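Local coordinates for protein phenylalanine--tRNA ligase beta subunit (Pyrococcus horikoshii, PDB 2CXI) that forms, with the alpha subunit, the tetrameric enzyme that uses ATP to attach phenylalanine to tRNA(Phe), this N-terminal fragment including the B3/4 amino acid-editing domain, at residues L240-T252 and V267-T279. Sequence-based numbering, arbitrary orientation. Where two conformers were deposited one is given.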
# COMPACT_ATOMS: atom_id res chain seq x y z
N LEU A 240 10.44 -19.30 -21.45
CA LEU A 240 9.18 -19.15 -20.74
C LEU A 240 8.27 -20.37 -20.89
O LEU A 240 7.66 -20.79 -19.91
CB LEU A 240 8.50 -17.84 -21.18
CG LEU A 240 7.30 -17.29 -20.42
CD1 LEU A 240 7.61 -17.09 -18.90
CD2 LEU A 240 6.86 -15.94 -21.07
N GLU A 241 8.20 -20.95 -22.09
CA GLU A 241 7.34 -22.11 -22.34
C GLU A 241 7.74 -23.28 -21.47
O GLU A 241 6.85 -24.02 -21.00
CB GLU A 241 7.40 -22.57 -23.82
CG GLU A 241 6.51 -23.76 -24.20
CD GLU A 241 7.08 -25.15 -23.90
OE1 GLU A 241 8.32 -25.35 -23.95
OE2 GLU A 241 6.26 -26.09 -23.62
N LYS A 242 9.05 -23.47 -21.30
CA LYS A 242 9.54 -24.62 -20.53
C LYS A 242 9.25 -24.51 -19.02
O LYS A 242 8.82 -25.49 -18.38
CB LYS A 242 11.03 -24.89 -20.78
CG LYS A 242 11.31 -25.67 -22.09
CD LYS A 242 12.75 -26.19 -22.11
CE LYS A 242 13.00 -27.10 -20.94
NZ LYS A 242 12.84 -28.51 -21.39
N VAL A 243 9.46 -23.32 -18.46
CA VAL A 243 9.17 -23.09 -17.02
C VAL A 243 7.66 -23.15 -16.75
O VAL A 243 7.24 -23.59 -15.67
CB VAL A 243 9.85 -21.85 -16.48
CG1 VAL A 243 11.42 -22.03 -16.58
CG2 VAL A 243 9.40 -20.55 -17.22
N MSE A 244 6.85 -22.74 -17.73
CA MSE A 244 5.40 -22.84 -17.58
C MSE A 244 4.88 -24.27 -17.61
O MSE A 244 4.01 -24.63 -16.87
CB MSE A 244 4.71 -22.01 -18.65
CG MSE A 244 4.98 -20.54 -18.46
SE MSE A 244 3.65 -19.77 -17.29
CE MSE A 244 2.18 -19.52 -18.65
N LEU A 245 5.44 -25.08 -18.50
CA LEU A 245 5.10 -26.52 -18.53
C LEU A 245 5.37 -27.15 -17.17
O LEU A 245 4.49 -27.79 -16.60
CB LEU A 245 5.89 -27.23 -19.64
CG LEU A 245 5.45 -28.66 -19.99
CD1 LEU A 245 5.96 -29.70 -18.93
CD2 LEU A 245 3.94 -28.73 -20.25
N ALA A 246 6.58 -26.92 -16.65
CA ALA A 246 7.01 -27.49 -15.37
C ALA A 246 6.09 -27.00 -14.21
O ALA A 246 5.64 -27.77 -13.33
CB ALA A 246 8.44 -27.08 -15.11
N LEU A 247 5.75 -25.72 -14.23
CA LEU A 247 4.85 -25.17 -13.21
C LEU A 247 3.47 -25.85 -13.30
O LEU A 247 2.86 -26.20 -12.28
CB LEU A 247 4.67 -23.65 -13.46
CG LEU A 247 3.75 -22.94 -12.46
CD1 LEU A 247 4.46 -22.90 -11.04
CD2 LEU A 247 3.38 -21.52 -12.96
N ASN A 248 2.98 -26.02 -14.53
CA ASN A 248 1.72 -26.66 -14.77
C ASN A 248 1.70 -28.08 -14.23
O ASN A 248 0.71 -28.49 -13.63
CB ASN A 248 1.36 -26.63 -16.25
CG ASN A 248 1.07 -25.18 -16.78
OD1 ASN A 248 0.95 -24.95 -18.01
ND2 ASN A 248 0.91 -24.26 -15.88
N VAL A 249 2.77 -28.83 -14.49
CA VAL A 249 2.90 -30.18 -13.94
C VAL A 249 2.82 -30.13 -12.38
O VAL A 249 2.05 -30.88 -11.77
CB VAL A 249 4.19 -30.86 -14.47
CG1 VAL A 249 4.52 -32.14 -13.66
CG2 VAL A 249 4.05 -31.17 -15.99
N MSE A 250 3.61 -29.26 -11.75
CA MSE A 250 3.64 -29.13 -10.27
C MSE A 250 2.26 -28.83 -9.69
O MSE A 250 1.84 -29.49 -8.73
CB MSE A 250 4.60 -28.02 -9.80
CG MSE A 250 6.09 -28.28 -10.03
SE MSE A 250 6.78 -29.94 -9.07
CE MSE A 250 5.86 -29.80 -7.41
N VAL A 251 1.59 -27.80 -10.21
CA VAL A 251 0.30 -27.41 -9.62
C VAL A 251 -0.84 -28.41 -9.89
O VAL A 251 -1.72 -28.56 -9.06
CB VAL A 251 -0.16 -25.96 -10.07
CG1 VAL A 251 0.94 -24.92 -9.78
CG2 VAL A 251 -0.55 -25.90 -11.55
N THR A 252 -0.85 -29.06 -11.06
CA THR A 252 -1.86 -30.08 -11.31
C THR A 252 -1.61 -31.34 -10.48
O THR A 252 -2.56 -31.99 -10.07
CB THR A 252 -2.08 -30.40 -12.81
OG1 THR A 252 -0.86 -30.85 -13.40
CG2 THR A 252 -2.47 -29.09 -13.61
N VAL A 267 5.38 -9.63 -12.81
CA VAL A 267 5.72 -8.33 -13.44
C VAL A 267 7.17 -8.30 -13.92
O VAL A 267 8.17 -8.36 -13.14
CB VAL A 267 5.34 -7.13 -12.48
CG1 VAL A 267 5.54 -5.73 -13.19
CG2 VAL A 267 3.94 -7.25 -12.04
N TYR A 268 7.30 -8.23 -15.23
CA TYR A 268 8.57 -8.04 -15.88
C TYR A 268 8.68 -6.56 -16.29
O TYR A 268 7.72 -5.83 -16.17
CB TYR A 268 8.65 -8.93 -17.12
CG TYR A 268 8.84 -10.42 -16.83
CD1 TYR A 268 7.78 -11.19 -16.33
CD2 TYR A 268 10.08 -11.04 -17.05
CE1 TYR A 268 7.95 -12.60 -16.09
CE2 TYR A 268 10.27 -12.42 -16.78
CZ TYR A 268 9.20 -13.17 -16.31
OH TYR A 268 9.38 -14.51 -16.08
N LYS A 269 9.84 -6.12 -16.75
CA LYS A 269 9.98 -4.71 -17.15
C LYS A 269 8.98 -4.35 -18.25
O LYS A 269 8.26 -3.37 -18.10
CB LYS A 269 11.41 -4.35 -17.54
CG LYS A 269 11.63 -2.87 -17.93
CD LYS A 269 11.34 -1.93 -16.74
CE LYS A 269 11.53 -0.45 -17.11
NZ LYS A 269 12.95 -0.20 -17.56
N ASP A 270 8.87 -5.17 -19.30
CA ASP A 270 8.11 -4.82 -20.50
C ASP A 270 6.77 -5.50 -20.61
O ASP A 270 6.08 -5.32 -21.62
CB ASP A 270 8.83 -5.24 -21.76
CG ASP A 270 10.17 -4.60 -21.93
OD1 ASP A 270 10.38 -3.46 -21.44
OD2 ASP A 270 11.07 -5.17 -22.58
N PHE A 271 6.41 -6.34 -19.64
CA PHE A 271 5.15 -7.05 -19.74
C PHE A 271 4.83 -7.67 -18.41
O PHE A 271 5.68 -7.78 -17.53
CB PHE A 271 5.22 -8.14 -20.84
CG PHE A 271 6.10 -9.32 -20.50
CD1 PHE A 271 7.46 -9.30 -20.80
CD2 PHE A 271 5.56 -10.46 -19.91
CE1 PHE A 271 8.27 -10.38 -20.47
CE2 PHE A 271 6.38 -11.55 -19.59
CZ PHE A 271 7.71 -11.50 -19.87
N GLU A 272 3.60 -8.11 -18.29
CA GLU A 272 3.15 -8.75 -17.08
C GLU A 272 2.45 -10.04 -17.53
O GLU A 272 1.89 -10.09 -18.64
CB GLU A 272 2.19 -7.78 -16.41
CG GLU A 272 1.39 -8.33 -15.25
CD GLU A 272 0.28 -7.36 -14.86
OE1 GLU A 272 0.57 -6.16 -14.73
OE2 GLU A 272 -0.88 -7.81 -14.70
N ILE A 273 2.44 -11.07 -16.69
CA ILE A 273 1.71 -12.32 -17.04
C ILE A 273 1.08 -12.94 -15.83
O ILE A 273 1.63 -12.86 -14.75
CB ILE A 273 2.67 -13.41 -17.68
CG1 ILE A 273 3.90 -13.66 -16.78
CG2 ILE A 273 3.03 -13.06 -19.12
CD1 ILE A 273 4.79 -14.80 -17.19
N GLU A 274 -0.00 -13.66 -16.02
CA GLU A 274 -0.67 -14.27 -14.89
C GLU A 274 -0.34 -15.75 -14.93
O GLU A 274 -0.65 -16.43 -15.92
CB GLU A 274 -2.18 -14.07 -15.02
CG GLU A 274 -2.97 -14.70 -13.89
CD GLU A 274 -4.49 -14.74 -14.13
OE1 GLU A 274 -4.98 -14.14 -15.13
OE2 GLU A 274 -5.23 -15.40 -13.32
N THR A 275 0.30 -16.26 -13.88
CA THR A 275 0.66 -17.72 -13.88
C THR A 275 0.05 -18.46 -12.66
O THR A 275 -0.14 -17.82 -11.62
CB THR A 275 2.20 -17.94 -13.94
OG1 THR A 275 2.80 -17.41 -12.78
CG2 THR A 275 2.87 -17.15 -15.09
N PRO A 276 -0.25 -19.77 -12.75
CA PRO A 276 -0.18 -20.58 -13.97
C PRO A 276 -1.31 -20.28 -14.92
O PRO A 276 -2.38 -19.77 -14.52
CB PRO A 276 -0.35 -22.03 -13.46
CG PRO A 276 -1.31 -21.85 -12.23
CD PRO A 276 -0.82 -20.54 -11.61
N ASP A 277 -1.09 -20.58 -16.18
CA ASP A 277 -2.16 -20.52 -17.18
C ASP A 277 -2.50 -21.94 -17.57
O ASP A 277 -1.73 -22.57 -18.29
CB ASP A 277 -1.64 -19.76 -18.39
CG ASP A 277 -2.68 -19.64 -19.52
OD1 ASP A 277 -3.81 -20.20 -19.44
OD2 ASP A 277 -2.40 -19.00 -20.53
N LEU A 278 -3.66 -22.43 -17.13
CA LEU A 278 -4.03 -23.81 -17.40
C LEU A 278 -5.11 -23.91 -18.48
O LEU A 278 -5.82 -24.91 -18.55
CB LEU A 278 -4.47 -24.48 -16.12
CG LEU A 278 -3.37 -24.63 -15.06
CD1 LEU A 278 -4.01 -25.32 -13.86
CD2 LEU A 278 -2.17 -25.49 -15.53
N THR A 279 -5.23 -22.88 -19.33
CA THR A 279 -6.11 -22.94 -20.49
C THR A 279 -5.79 -24.20 -21.33
O THR A 279 -4.63 -24.40 -21.72
CB THR A 279 -5.85 -21.71 -21.37
OG1 THR A 279 -6.17 -20.54 -20.64
CG2 THR A 279 -6.77 -21.69 -22.60
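Y268 holds its hydroxyl beside the first turn of helix 240-255, OH 4.2 Å from L240 CD1; that hydroxyl is hydrogen-bonded to the carbonyl of G104. Past the turn, whose F271 ring leans on one face of the Y268 ring, I273 CD1 lies 4.0 Å from L240 CD1, the two side chains running past one another in opposite senses. T275 comes next. Its chi1 of 64° sends OG1 to the carbonyl of Y106 and turns CG2 toward the selenium of selenomethionine M244, though M244 was modelled in two conformers, so this last contact is doubtful. T275 CB lies 3.9 Å from L247 CD2. P276, after a cis peptide bond, is the apolar wedge: its CB sits 3.8 Å from L247 CD2, which crosses it nearly at a right angle, and its CG 4.2 Å from V251 CG2. D277 turns its carboxylate away from the helix, and OD1 accepts from T279 N, which makes an Asx turn, and also from T279 OG1. L278 swings back, with CD2 3.8 Å from N248 CB and CD1 4.1 Å from T252 CG2. The grip across the two segments is thus largely apolar. The helix packs against the mixed sheet of the B3/4 region: helix 240-255 is the connection of a beta-alpha-beta crossover between strands 231-237 and 260-267, and it packs against strand 272-275, the second arm of the beta hairpin that follows.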